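Local coordinates for cell division control protein 45 cdc45 putative (Entamoeba histolytica, PDB 6CC2), which probably takes part in chromosomal DNA replication as the Cdc45 subunit of the CMG helicase, and is related in fold to the RecJ-like DHH phosphoesterases, at residues V185-A190 and D199-A204; Q227-N232 and P340-K345; Q506-S511 and L529-K534; E62-V67 and V80-C85; A457-R460 and K464-P467. All blocks are in the same frame, centred on the assembly; numbering follows the deposited sequence.

Contact 1 (V185-A190 and D199-A204); sequences VALAIA and DMYWYA
Leu187 swings its CG away from its own backbone N (chi1 175°). This sends both methyls across to helix 199-213, where Met200, Tyr201 and Ala204 receive them. Met200 takes a different course. Its CG lies opposite the carbonyl carbon and the rest of the chain is extended, which carries its SE (the residue is selenomethionine) over to Ala190.

Both methyls of Leu187 lie over the Tyr201 ring. CD1 is toward the rim, 4.1 Å above the ring plane, and also rests against Met200 CB at 3.9 Å. CD2 sits over the face, 4.2 Å from the centroid and 28° off the ring normal, in a CH-pi contact. The same CD2 meets Ala204 CB at 4.0 Å, roughly at a right angle to its contact with the ring. Further along the first helix, Ala190 CB touches Met200 SE at 3.6 Å. No hydrogen bond crosses the interface; all five touching residues are buried and the contact is apolar.

Val196, in the connection between the helices, touches both Leu187 and Tyr201. Ile41 and Met45 of helix 33-48 pack on Ala186 and Ala190. The axes of the two segments approach to 10.2 Å and run at 162° to each other. This is an antiparallel helical hairpin with a short connection, its small alanines facing larger side chains.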
# COMPACT_ATOMS: atom_id res chain seq x y z
N VAL A 185 -10.16 -3.97 11.94
CA VAL A 185 -10.80 -3.34 13.09
C VAL A 185 -12.25 -2.98 12.76
O VAL A 185 -13.15 -3.16 13.59
CB VAL A 185 -10.01 -2.10 13.54
CG1 VAL A 185 -10.78 -1.34 14.64
CG2 VAL A 185 -8.64 -2.48 14.04
N ALA A 186 -12.49 -2.45 11.56
CA ALA A 186 -13.87 -2.14 11.17
C ALA A 186 -14.73 -3.40 11.16
O ALA A 186 -15.88 -3.39 11.64
CB ALA A 186 -13.90 -1.45 9.81
N LEU A 187 -14.18 -4.49 10.64
CA LEU A 187 -14.86 -5.79 10.67
C LEU A 187 -15.13 -6.22 12.10
O LEU A 187 -16.21 -6.76 12.41
CB LEU A 187 -14.02 -6.85 9.95
CG LEU A 187 -14.56 -8.28 10.02
CD1 LEU A 187 -15.89 -8.43 9.27
CD2 LEU A 187 -13.50 -9.24 9.44
N ALA A 188 -14.18 -5.96 13.01
CA ALA A 188 -14.38 -6.32 14.41
C ALA A 188 -15.53 -5.53 15.04
O ALA A 188 -16.27 -6.08 15.85
CB ALA A 188 -13.09 -6.11 15.20
N ILE A 189 -15.67 -4.25 14.69
CA ILE A 189 -16.81 -3.47 15.17
C ILE A 189 -18.11 -4.08 14.69
O ILE A 189 -19.06 -4.26 15.45
CB ILE A 189 -16.69 -2.00 14.72
CG1 ILE A 189 -15.45 -1.35 15.36
CG2 ILE A 189 -17.96 -1.24 15.04
CD1 ILE A 189 -15.10 0.01 14.77
N ALA A 190 -18.18 -4.41 13.40
CA ALA A 190 -19.41 -4.96 12.84
C ALA A 190 -19.79 -6.28 13.51
O ALA A 190 -20.96 -6.53 13.79
CB ALA A 190 -19.26 -5.14 11.33
N ASP A 199 -19.90 -9.98 2.86
CA ASP A 199 -19.01 -9.32 1.91
C ASP A 199 -17.86 -8.59 2.62
O ASP A 199 -16.80 -8.35 2.02
CB ASP A 199 -19.79 -8.30 1.08
CG ASP A 199 -20.32 -8.89 -0.21
OD1 ASP A 199 -19.80 -9.93 -0.66
OD2 ASP A 199 -21.25 -8.30 -0.78
N MSE A 200 -18.06 -8.19 3.88
CA MSE A 200 -17.01 -7.50 4.62
C MSE A 200 -15.73 -8.35 4.72
O MSE A 200 -14.63 -7.81 4.86
CB MSE A 200 -17.50 -7.15 6.01
CG MSE A 200 -18.57 -6.10 6.03
SE MSE A 200 -19.24 -5.83 7.81
CE MSE A 200 -20.39 -4.33 7.42
N TYR A 201 -15.84 -9.67 4.61
CA TYR A 201 -14.64 -10.50 4.66
C TYR A 201 -13.81 -10.38 3.38
O TYR A 201 -12.57 -10.44 3.43
CB TYR A 201 -15.03 -11.96 4.92
CG TYR A 201 -15.42 -12.19 6.37
CD1 TYR A 201 -14.46 -12.53 7.31
CD2 TYR A 201 -16.73 -12.03 6.81
CE1 TYR A 201 -14.79 -12.72 8.65
CE2 TYR A 201 -17.08 -12.23 8.13
CZ TYR A 201 -16.10 -12.58 9.05
OH TYR A 201 -16.44 -12.76 10.37
N TRP A 202 -14.46 -10.26 2.22
CA TRP A 202 -13.74 -9.95 0.99
C TRP A 202 -12.97 -8.64 1.12
O TRP A 202 -11.77 -8.57 0.80
CB TRP A 202 -14.75 -9.87 -0.16
CG TRP A 202 -14.25 -9.36 -1.47
CD1 TRP A 202 -14.74 -8.29 -2.17
CD2 TRP A 202 -13.20 -9.91 -2.27
NE1 TRP A 202 -14.09 -8.16 -3.37
CE2 TRP A 202 -13.12 -9.13 -3.45
CE3 TRP A 202 -12.34 -11.01 -2.13
CZ2 TRP A 202 -12.20 -9.41 -4.47
CZ3 TRP A 202 -11.42 -11.27 -3.13
CH2 TRP A 202 -11.36 -10.47 -4.29
N TYR A 203 -13.64 -7.59 1.60
CA TYR A 203 -12.95 -6.31 1.78
C TYR A 203 -11.83 -6.46 2.79
O TYR A 203 -10.71 -6.01 2.56
CB TYR A 203 -13.97 -5.25 2.22
CG TYR A 203 -15.12 -5.09 1.23
CD1 TYR A 203 -14.94 -5.25 -0.12
CD2 TYR A 203 -16.40 -4.77 1.68
CE1 TYR A 203 -15.99 -5.12 -1.03
CE2 TYR A 203 -17.46 -4.63 0.80
CZ TYR A 203 -17.24 -4.80 -0.56
OH TYR A 203 -18.26 -4.67 -1.46
N ALA A 204 -12.10 -7.11 3.93
CA ALA A 204 -11.05 -7.28 4.93
C ALA A 204 -9.88 -8.08 4.37
O ALA A 204 -8.71 -7.81 4.71
CB ALA A 204 -11.62 -7.96 6.18

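Contact 2 (Q227-N232 and P340-K345); sequences QYFIDN and PSFFKK
This is a buried aromatic contact in which Phe229 of helix 219-233 meets Phe342 of strand 338-344, an outer strand of a three-stranded mixed sheet. It joins a helix to the sheet it packs on. The two rings form an offset edge-to-face pair. The edge of Phe229 is directed toward the face of Phe342, with ring centroids 5.9 Å apart and planes at 79°. Phe342 reaches the helix because its CG stands opposite its backbone N (chi1 -171°). The closest atoms are Phe229 CB and Phe342 CE2, at 4.0 Å.

Val253 of the neighbouring strand touches Phe342, and also Ile230 and Pro340. Ala205 of helix 199-213 packs against both phenylalanines.

Two side chains of 227-232 bond back to their own helix. Gln227 NE2 donates to Asp231 OD1 at 2.9 Å, from above the carboxylate plane. Asn232 curls back so that ND2 donates to Tyr228 O, also at 2.9 Å. That oxygen takes Asn232 N as well, from the other face of its carbonyl plane. The same ND2 lies 3.2 Å above the centre of the Tyr228 ring. Asn232 OD1 accepts from Lys191 NZ. Arg184 makes a cation-pi contact with Tyr228.

No hydrogen bond or ion pair joins 227-232 to 340-345, though nearby Tyr222 OH bonds to Pro340 O. The Phe229-Phe342 pair therefore rests on dispersion and the weak quadrupolar attraction of ring edge for ring face.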
# COMPACT_ATOMS: atom_id res chain seq x y z
N GLN A 227 -6.72 -17.33 8.37
CA GLN A 227 -7.31 -18.36 9.21
C GLN A 227 -8.50 -17.81 10.00
O GLN A 227 -9.46 -18.54 10.27
CB GLN A 227 -6.27 -18.95 10.16
CG GLN A 227 -6.77 -20.14 10.96
CD GLN A 227 -7.05 -21.34 10.09
OE1 GLN A 227 -6.25 -21.70 9.22
NE2 GLN A 227 -8.21 -21.96 10.30
N TYR A 228 -8.44 -16.54 10.40
CA TYR A 228 -9.57 -15.92 11.09
C TYR A 228 -10.79 -15.89 10.17
O TYR A 228 -11.92 -16.20 10.61
CB TYR A 228 -9.21 -14.52 11.55
CG TYR A 228 -10.30 -13.83 12.36
CD1 TYR A 228 -10.53 -14.21 13.68
CD2 TYR A 228 -11.05 -12.80 11.84
CE1 TYR A 228 -11.51 -13.61 14.44
CE2 TYR A 228 -12.02 -12.17 12.61
CZ TYR A 228 -12.24 -12.59 13.90
OH TYR A 228 -13.21 -11.98 14.67
N PHE A 229 -10.58 -15.53 8.90
CA PHE A 229 -11.69 -15.51 7.95
C PHE A 229 -12.21 -16.92 7.71
O PHE A 229 -13.42 -17.14 7.61
CB PHE A 229 -11.26 -14.90 6.62
CG PHE A 229 -10.59 -13.55 6.73
CD1 PHE A 229 -10.95 -12.66 7.72
CD2 PHE A 229 -9.63 -13.19 5.83
CE1 PHE A 229 -10.32 -11.43 7.81
CE2 PHE A 229 -8.99 -11.95 5.90
CZ PHE A 229 -9.34 -11.08 6.89
N ILE A 230 -11.30 -17.90 7.58
CA ILE A 230 -11.71 -19.29 7.38
C ILE A 230 -12.57 -19.77 8.54
O ILE A 230 -13.58 -20.47 8.34
CB ILE A 230 -10.48 -20.20 7.21
CG1 ILE A 230 -9.80 -19.92 5.86
CG2 ILE A 230 -10.87 -21.65 7.34
CD1 ILE A 230 -8.44 -20.60 5.71
N ASP A 231 -12.17 -19.43 9.77
CA ASP A 231 -12.90 -19.87 10.95
C ASP A 231 -14.29 -19.25 10.98
O ASP A 231 -15.27 -19.94 11.26
CB ASP A 231 -12.13 -19.49 12.22
CG ASP A 231 -10.88 -20.35 12.45
OD1 ASP A 231 -10.66 -21.32 11.71
OD2 ASP A 231 -10.09 -20.03 13.37
N ASN A 232 -14.39 -17.95 10.69
CA ASN A 232 -15.69 -17.30 10.84
C ASN A 232 -16.65 -17.63 9.69
O ASN A 232 -17.88 -17.62 9.90
CB ASN A 232 -15.52 -15.80 10.96
CG ASN A 232 -15.10 -15.38 12.36
OD1 ASN A 232 -15.93 -15.25 13.25
ND2 ASN A 232 -13.80 -15.21 12.56
N PRO A 340 -1.94 -19.14 1.13
CA PRO A 340 -3.36 -19.18 0.76
C PRO A 340 -3.81 -17.85 0.18
O PRO A 340 -3.39 -16.78 0.61
CB PRO A 340 -4.06 -19.49 2.09
CG PRO A 340 -3.13 -18.99 3.14
CD PRO A 340 -1.73 -19.27 2.58
N SER A 341 -4.65 -17.93 -0.84
CA SER A 341 -5.34 -16.79 -1.44
C SER A 341 -6.82 -16.86 -1.09
O SER A 341 -7.42 -17.94 -1.07
CB SER A 341 -5.18 -16.79 -2.96
OG SER A 341 -3.94 -16.29 -3.37
N PHE A 342 -7.41 -15.69 -0.84
CA PHE A 342 -8.84 -15.55 -0.57
C PHE A 342 -9.51 -15.07 -1.86
O PHE A 342 -9.06 -14.11 -2.48
CB PHE A 342 -9.04 -14.55 0.57
CG PHE A 342 -10.43 -14.47 1.09
CD1 PHE A 342 -11.38 -13.73 0.44
CD2 PHE A 342 -10.79 -15.16 2.24
CE1 PHE A 342 -12.69 -13.67 0.91
CE2 PHE A 342 -12.08 -15.13 2.71
CZ PHE A 342 -13.04 -14.36 2.05
N PHE A 343 -10.57 -15.76 -2.27
CA PHE A 343 -11.22 -15.50 -3.55
C PHE A 343 -12.69 -15.13 -3.35
O PHE A 343 -13.35 -15.62 -2.43
CB PHE A 343 -11.18 -16.73 -4.48
CG PHE A 343 -9.83 -17.04 -5.05
CD1 PHE A 343 -8.90 -17.78 -4.33
CD2 PHE A 343 -9.49 -16.63 -6.34
CE1 PHE A 343 -7.67 -18.09 -4.87
CE2 PHE A 343 -8.26 -16.93 -6.87
CZ PHE A 343 -7.34 -17.67 -6.15
N LYS A 344 -13.20 -14.26 -4.22
CA LYS A 344 -14.63 -14.01 -4.31
C LYS A 344 -15.08 -14.28 -5.74
O LYS A 344 -14.40 -13.87 -6.70
CB LYS A 344 -14.96 -12.57 -3.91
CG LYS A 344 -16.44 -12.22 -4.08
CD LYS A 344 -16.71 -10.77 -3.73
CE LYS A 344 -18.13 -10.36 -4.16
NZ LYS A 344 -19.16 -11.18 -3.50
N LYS A 345 -16.22 -14.98 -5.89
CA LYS A 345 -16.77 -15.29 -7.20
C LYS A 345 -17.53 -14.09 -7.76
O LYS A 345 -18.35 -13.48 -7.07
CB LYS A 345 -17.70 -16.49 -7.10
CG LYS A 345 -18.03 -17.13 -8.44
CD LYS A 345 -18.89 -18.36 -8.24
CE LYS A 345 -19.07 -19.14 -9.53
NZ LYS A 345 -19.92 -20.34 -9.30

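Contact 3 (Q506-S511 and L529-K534); sequences QNMKIS and LVKYKK
Met508, a selenomethionine, lays its SE across the extended chain of Lys531. The two side chains meet at an oblique angle, with Met508 SE 3.9 Å from Lys531 CE and 4.1 Å from Lys531 CG. The bends of Met508 at chi2 and chi3 turn the selenium end toward the lysine methylenes. Only aliphatic carbons of Lys531 take part here. Met508 CG also comes to the edge of the Tyr532 ring, near its plane, 4.3 Å from CD1.

Ile510 approaches the same ring from the segment beyond the helix end. Its CD1 is 3.9 Å from Tyr532 CE1, and the two side chains run roughly at right angles. The ethyl branch of Ile510 reaches there with CG1 between the backbone N and the carbonyl carbon (chi1 57°).

Tyr532 is buried. Ile524 of strand 519-525 packs on both Tyr532 and Ile510, and Phe501 and Thr504 of helix 494-508 also touch the tyrosine. A bound 1,2-ethanediol, probably from the crystallisation liquor, lies about 3 Å from the Met508 side chain.

Lys509 has positive phi and is the C-prime residue of a Schellman motif. Its backbone N bonds weakly to Gln506 O, and Ile510 N returns to Ala505 O. The contact thus pairs a Schellman-terminated helix with helix 529-537. The latter lies against the mixed sheet, and Ile510, just past the end of helix 494-508, reaches strand 519-525 of that sheet.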
# COMPACT_ATOMS: atom_id res chain seq x y z
N GLN A 506 15.49 23.46 3.68
CA GLN A 506 15.46 24.77 4.33
C GLN A 506 16.82 25.46 4.22
O GLN A 506 16.89 26.67 3.97
CB GLN A 506 15.07 24.61 5.79
CG GLN A 506 13.63 24.99 6.10
CD GLN A 506 13.32 26.46 5.84
OE1 GLN A 506 12.19 26.82 5.53
NE2 GLN A 506 14.34 27.31 5.97
N ASN A 507 17.90 24.72 4.44
CA ASN A 507 19.23 25.31 4.36
C ASN A 507 19.55 25.77 2.95
O ASN A 507 20.27 26.77 2.78
CB ASN A 507 20.29 24.31 4.83
CG ASN A 507 20.16 23.97 6.29
OD1 ASN A 507 19.57 24.72 7.05
ND2 ASN A 507 20.70 22.83 6.69
N MSE A 508 19.05 25.07 1.93
CA MSE A 508 19.30 25.40 0.55
C MSE A 508 18.31 26.43 0.01
O MSE A 508 18.49 26.95 -1.08
CB MSE A 508 19.23 24.15 -0.31
CG MSE A 508 20.33 23.12 -0.02
SE MSE A 508 22.09 23.84 -0.39
CE MSE A 508 22.60 24.46 1.37
N LYS A 509 17.28 26.72 0.80
CA LYS A 509 16.19 27.61 0.39
C LYS A 509 15.54 27.13 -0.90
O LYS A 509 15.29 27.90 -1.84
CB LYS A 509 16.67 29.06 0.28
CG LYS A 509 15.73 30.07 0.91
CD LYS A 509 15.59 29.86 2.41
CE LYS A 509 14.69 30.90 3.03
NZ LYS A 509 13.31 30.85 2.48
N ILE A 510 15.25 25.84 -0.94
CA ILE A 510 14.45 25.23 -2.00
C ILE A 510 13.12 24.78 -1.39
O ILE A 510 13.00 24.56 -0.18
CB ILE A 510 15.18 24.05 -2.68
CG1 ILE A 510 15.58 22.99 -1.65
CG2 ILE A 510 16.40 24.57 -3.42
CD1 ILE A 510 16.36 21.82 -2.25
N SER A 511 12.12 24.63 -2.25
CA SER A 511 10.76 24.41 -1.79
C SER A 511 10.40 22.93 -1.73
O SER A 511 10.81 22.15 -2.59
CB SER A 511 9.77 25.14 -2.70
OG SER A 511 10.16 26.48 -2.90
N LEU A 529 23.74 20.41 -8.16
CA LEU A 529 23.61 19.02 -7.73
C LEU A 529 24.65 18.68 -6.67
O LEU A 529 24.32 18.06 -5.65
CB LEU A 529 23.74 18.08 -8.93
CG LEU A 529 23.67 16.59 -8.59
CD1 LEU A 529 22.33 16.20 -8.03
CD2 LEU A 529 24.00 15.74 -9.84
N VAL A 530 25.92 19.04 -6.91
CA VAL A 530 26.98 18.74 -5.96
C VAL A 530 26.76 19.49 -4.65
O VAL A 530 26.87 18.89 -3.56
CB VAL A 530 28.36 19.05 -6.57
CG1 VAL A 530 29.44 19.07 -5.52
CG2 VAL A 530 28.68 18.02 -7.65
N LYS A 531 26.40 20.76 -4.74
CA LYS A 531 26.10 21.55 -3.55
C LYS A 531 24.99 20.90 -2.73
O LYS A 531 25.10 20.77 -1.49
CB LYS A 531 25.70 22.97 -3.97
CG LYS A 531 25.33 23.89 -2.82
CD LYS A 531 24.87 25.24 -3.36
CE LYS A 531 24.56 26.21 -2.22
NZ LYS A 531 24.08 27.51 -2.73
N TYR A 532 23.92 20.47 -3.39
CA TYR A 532 22.82 19.81 -2.70
C TYR A 532 23.24 18.49 -2.08
O TYR A 532 22.85 18.17 -0.95
CB TYR A 532 21.67 19.59 -3.67
CG TYR A 532 20.54 18.82 -3.04
CD1 TYR A 532 19.70 19.44 -2.12
CD2 TYR A 532 20.33 17.49 -3.31
CE1 TYR A 532 18.69 18.74 -1.52
CE2 TYR A 532 19.32 16.79 -2.71
CZ TYR A 532 18.50 17.42 -1.82
OH TYR A 532 17.50 16.72 -1.20
N LYS A 533 24.02 17.68 -2.80
CA LYS A 533 24.45 16.41 -2.23
C LYS A 533 25.30 16.65 -0.98
O LYS A 533 25.17 15.91 0.01
CB LYS A 533 25.23 15.61 -3.28
CG LYS A 533 24.32 15.04 -4.38
CD LYS A 533 25.11 14.68 -5.66
CE LYS A 533 25.77 13.35 -5.56
NZ LYS A 533 26.56 13.02 -6.82
N LYS A 534 26.16 17.67 -1.01
CA LYS A 534 26.99 17.96 0.16
C LYS A 534 26.14 18.42 1.34
O LYS A 534 26.41 18.03 2.48
CB LYS A 534 28.05 19.01 -0.19
CG LYS A 534 29.10 18.52 -1.18
CD LYS A 534 30.20 19.56 -1.41
CE LYS A 534 29.64 20.84 -2.03
NZ LYS A 534 30.71 21.72 -2.58

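Contact 4 (E62-V67 and V80-C85); sequences ETLSRV and VFFIDC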
# COMPACT_ATOMS: atom_id res chain seq x y z
N GLU A 62 -0.62 18.20 7.17
CA GLU A 62 -0.97 19.59 6.92
C GLU A 62 -2.38 19.68 6.35
O GLU A 62 -3.17 20.55 6.76
CB GLU A 62 0.03 20.23 5.95
CG GLU A 62 1.48 20.13 6.40
CD GLU A 62 2.42 20.86 5.45
OE1 GLU A 62 1.98 21.84 4.81
OE2 GLU A 62 3.59 20.45 5.34
N THR A 63 -2.70 18.82 5.38
CA THR A 63 -4.04 18.80 4.80
C THR A 63 -5.08 18.41 5.85
O THR A 63 -6.13 19.07 5.99
CB THR A 63 -4.08 17.83 3.62
OG1 THR A 63 -3.22 18.32 2.59
CG2 THR A 63 -5.50 17.69 3.08
N LEU A 64 -4.79 17.34 6.60
CA LEU A 64 -5.68 16.93 7.67
C LEU A 64 -5.98 18.10 8.59
O LEU A 64 -7.15 18.39 8.89
CB LEU A 64 -5.05 15.76 8.44
CG LEU A 64 -5.95 15.13 9.51
CD1 LEU A 64 -5.60 13.66 9.74
CD2 LEU A 64 -5.86 15.87 10.83
N SER A 65 -4.94 18.81 9.03
CA SER A 65 -5.13 19.91 9.97
C SER A 65 -5.95 21.04 9.35
O SER A 65 -6.82 21.62 10.01
CB SER A 65 -3.77 20.43 10.43
OG SER A 65 -3.94 21.47 11.39
N ARG A 66 -5.71 21.34 8.07
CA ARG A 66 -6.41 22.44 7.41
C ARG A 66 -7.89 22.14 7.24
O ARG A 66 -8.73 23.00 7.49
CB ARG A 66 -5.75 22.74 6.07
CG ARG A 66 -4.47 23.56 6.21
CD ARG A 66 -3.92 24.00 4.84
NE ARG A 66 -2.83 24.96 4.98
CZ ARG A 66 -1.54 24.68 4.78
NH1 ARG A 66 -1.15 23.46 4.43
NH2 ARG A 66 -0.63 25.64 4.93
N VAL A 67 -8.22 20.92 6.79
CA VAL A 67 -9.64 20.58 6.62
C VAL A 67 -10.34 20.53 7.97
O VAL A 67 -11.46 21.03 8.13
CB VAL A 67 -9.79 19.25 5.87
CG1 VAL A 67 -11.25 18.80 5.86
CG2 VAL A 67 -9.25 19.36 4.46
N VAL A 80 -15.41 12.72 14.01
CA VAL A 80 -14.39 12.47 12.99
C VAL A 80 -13.71 11.14 13.28
O VAL A 80 -13.47 10.79 14.44
CB VAL A 80 -13.35 13.61 12.90
CG1 VAL A 80 -14.04 14.90 12.58
CG2 VAL A 80 -12.55 13.70 14.20
N PHE A 81 -13.43 10.41 12.21
CA PHE A 81 -12.58 9.22 12.24
C PHE A 81 -11.32 9.53 11.44
O PHE A 81 -11.42 10.04 10.32
CB PHE A 81 -13.28 8.02 11.62
CG PHE A 81 -14.33 7.43 12.47
CD1 PHE A 81 -15.61 7.97 12.50
CD2 PHE A 81 -14.07 6.30 13.25
CE1 PHE A 81 -16.60 7.40 13.28
CE2 PHE A 81 -15.06 5.74 14.03
CZ PHE A 81 -16.32 6.30 14.05
N PHE A 82 -10.16 9.23 12.01
CA PHE A 82 -8.89 9.27 11.32
C PHE A 82 -8.49 7.83 11.03
O PHE A 82 -8.36 7.02 11.96
CB PHE A 82 -7.83 9.98 12.16
CG PHE A 82 -8.17 11.42 12.50
CD1 PHE A 82 -8.81 12.24 11.58
CD2 PHE A 82 -7.87 11.93 13.74
CE1 PHE A 82 -9.12 13.55 11.88
CE2 PHE A 82 -8.17 13.25 14.05
CZ PHE A 82 -8.80 14.07 13.12
N ILE A 83 -8.33 7.51 9.74
CA ILE A 83 -8.10 6.13 9.30
C ILE A 83 -6.67 5.97 8.78
O ILE A 83 -6.29 6.60 7.79
CB ILE A 83 -9.13 5.72 8.24
CG1 ILE A 83 -10.54 5.80 8.83
CG2 ILE A 83 -8.84 4.32 7.71
CD1 ILE A 83 -11.66 5.53 7.83
N ASP A 84 -5.92 5.09 9.45
CA ASP A 84 -4.52 4.72 9.12
C ASP A 84 -3.58 5.92 9.20
O ASP A 84 -2.54 5.95 8.58
CB ASP A 84 -4.41 4.02 7.76
CG ASP A 84 -3.52 2.76 7.82
OD1 ASP A 84 -3.07 2.38 8.93
OD2 ASP A 84 -3.27 2.13 6.76
N CYS A 85 -3.95 6.90 10.02
CA CYS A 85 -3.08 8.01 10.36
C CYS A 85 -3.51 8.54 11.72
O CYS A 85 -4.55 8.15 12.26
CB CYS A 85 -3.13 9.12 9.31
SG CYS A 85 -4.77 9.87 9.08
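Two residues ahead of Leu64, which meets Phe82 and Cys85, Glu62 lies on the outer side of the helix. Its OE1 forms a salt bridge with Arg66 NH1, 3.5 Å away and one turn on. Thr63 bonds through OG1 to Asn59 OD1. Leu64 then turns inward. Its CG is opposite the backbone N (chi1 -174°), and both methyls reach the Phe82 ring. CD1 lies over one face, 4.0 Å from Phe82 CD1, while CD2 is 4.1 Å from Phe82 CZ. CD1 also touches Cys85 SG at 3.9 Å, so one methyl meets both ring and sulfur, on adjacent sides.

The fold here is alpha/beta. Strand 53-57, helix 61-71 and strand 77-83 make a beta-alpha-beta crossover, with strand 24-29 between the two strands in the parallel sheet.

Ser65 comes next and touches Leu95 of helix 91-95, which also packs on Leu64 and Phe82. Arg66 returns to the outer side. Val67 packs on Tyr28 of strand 24-29, whose ring meets Phe82 edge-to-face.

Contact 5 (A457-R460 and K464-P467); sequences ASSR and KWLP
Lys464 N donates to Ser459 O at 3.1 Å, with an N-H...O angle of 155°. The donor lies in the carbonyl plane, on a lone pair, and ties the loop to the last turns of helix 444-462. Leu466 N makes a weaker bond to Ser459 OG, at 3.5 Å. That hydroxyl also bonds to Ala455 O, back in the helix. Water 1 forms a bridge nearby: it donates to Leu466 O at 2.8 Å and to Ser458 OG at 3.2 Å. Arg428 is a second tie, through NH2 to Lys464 O and a backbone bond with Pro467.

Ser459 CB sits over one face of the Trp465 indole, 3.5 Å from the centroid of its six-membered ring and 21° off the ring normal, in a CH-pi contact. CB and Trp465 CD2 are 3.3 Å apart, so the packing is close. Further out, Arg460 CG is 4.0 Å from Trp465 CZ2. The same CZ2 lies 4.3 Å above the Arg460 guanidinium plane, over its centre. The guanidinium and indole planes are nearly perpendicular, at 85°, so they do not stack. Arg460 NE forms a salt bridge with Glu456.

Ser459 therefore serves the loop in three ways: its carbonyl takes one backbone N-H, its hydroxyl weakly takes a second, and its CB supports the tryptophan face.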
# COMPACT_ATOMS: atom_id res chain seq x y z
N ALA A 457 14.08 -2.30 -4.82
CA ALA A 457 14.99 -3.11 -5.63
C ALA A 457 16.42 -3.06 -5.12
O ALA A 457 17.09 -4.09 -5.05
CB ALA A 457 14.95 -2.65 -7.09
N SER A 458 16.91 -1.87 -4.78
CA SER A 458 18.27 -1.76 -4.25
C SER A 458 18.38 -2.42 -2.88
O SER A 458 19.36 -3.11 -2.60
CB SER A 458 18.71 -0.29 -4.18
OG SER A 458 17.90 0.47 -3.29
N SER A 459 17.36 -2.26 -2.03
CA SER A 459 17.41 -2.89 -0.71
C SER A 459 17.44 -4.39 -0.80
O SER A 459 18.17 -5.05 -0.04
CB SER A 459 16.20 -2.45 0.12
OG SER A 459 16.26 -1.08 0.43
N ARG A 460 16.66 -4.97 -1.72
CA ARG A 460 16.73 -6.42 -1.91
C ARG A 460 18.06 -6.86 -2.50
O ARG A 460 18.60 -7.92 -2.12
CB ARG A 460 15.55 -6.87 -2.79
CG ARG A 460 14.19 -6.64 -2.15
CD ARG A 460 13.06 -7.34 -2.94
NE ARG A 460 11.75 -7.12 -2.33
CZ ARG A 460 11.23 -7.84 -1.37
NH1 ARG A 460 11.87 -8.91 -0.91
NH2 ARG A 460 10.02 -7.51 -0.89
N LYS A 464 19.87 -4.70 2.47
CA LYS A 464 20.04 -3.57 3.37
C LYS A 464 18.97 -2.55 3.01
O LYS A 464 19.06 -1.94 1.94
CB LYS A 464 21.43 -2.98 3.22
CG LYS A 464 21.66 -1.65 3.96
CD LYS A 464 21.53 -1.76 5.46
CE LYS A 464 22.03 -0.49 6.14
NZ LYS A 464 21.78 -0.49 7.61
N TRP A 465 17.97 -2.36 3.88
CA TRP A 465 16.87 -1.44 3.60
C TRP A 465 17.22 -0.03 4.05
O TRP A 465 17.64 0.18 5.19
CB TRP A 465 15.59 -1.93 4.29
CG TRP A 465 15.07 -3.11 3.58
CD1 TRP A 465 15.49 -4.40 3.68
CD2 TRP A 465 14.04 -3.11 2.57
NE1 TRP A 465 14.79 -5.21 2.80
CE2 TRP A 465 13.90 -4.43 2.11
CE3 TRP A 465 13.26 -2.11 2.00
CZ2 TRP A 465 12.98 -4.79 1.14
CZ3 TRP A 465 12.35 -2.46 1.02
CH2 TRP A 465 12.23 -3.79 0.60
N LEU A 466 17.07 0.91 3.13
CA LEU A 466 17.33 2.32 3.36
C LEU A 466 16.27 3.14 2.66
O LEU A 466 15.69 2.70 1.65
CB LEU A 466 18.71 2.72 2.81
CG LEU A 466 19.89 2.15 3.57
CD1 LEU A 466 21.14 2.40 2.77
CD2 LEU A 466 20.00 2.80 4.97
N PRO A 467 16.01 4.36 3.14
CA PRO A 467 15.25 5.32 2.35
C PRO A 467 16.06 5.70 1.12
O PRO A 467 17.27 5.47 1.04
CB PRO A 467 15.03 6.48 3.31
CG PRO A 467 16.14 6.41 4.28
CD PRO A 467 16.53 4.94 4.39
O HOH W 1 16.94 2.07 -0.73

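Contacts 1 and 2 form one continuous patch, their centres 12 Å apart. Helix 199-213 of contact 1 is followed in the chain by helix 219-233 of contact 2. Asp199 OD1 bridges to Lys344 NZ at 3.2 Å, and Tyr201 CD1 packs on Phe229 CD1 at 3.5 Å. Contact 4, between helix 61-71 and the parallel sheet, comes within about 6 Å of contact 1 at the nearest atoms without touching. Contacts 3 and 5 belong to the C-terminal part, with centres 24 Å apart. Contacts 2 and 3 have centres 50 Å apart. Bound 1,2-ethanediol, probably from the crystallisation liquor, lies about 3 Å from the side chains of Met508 in contact 3 and Arg460 in contact 5.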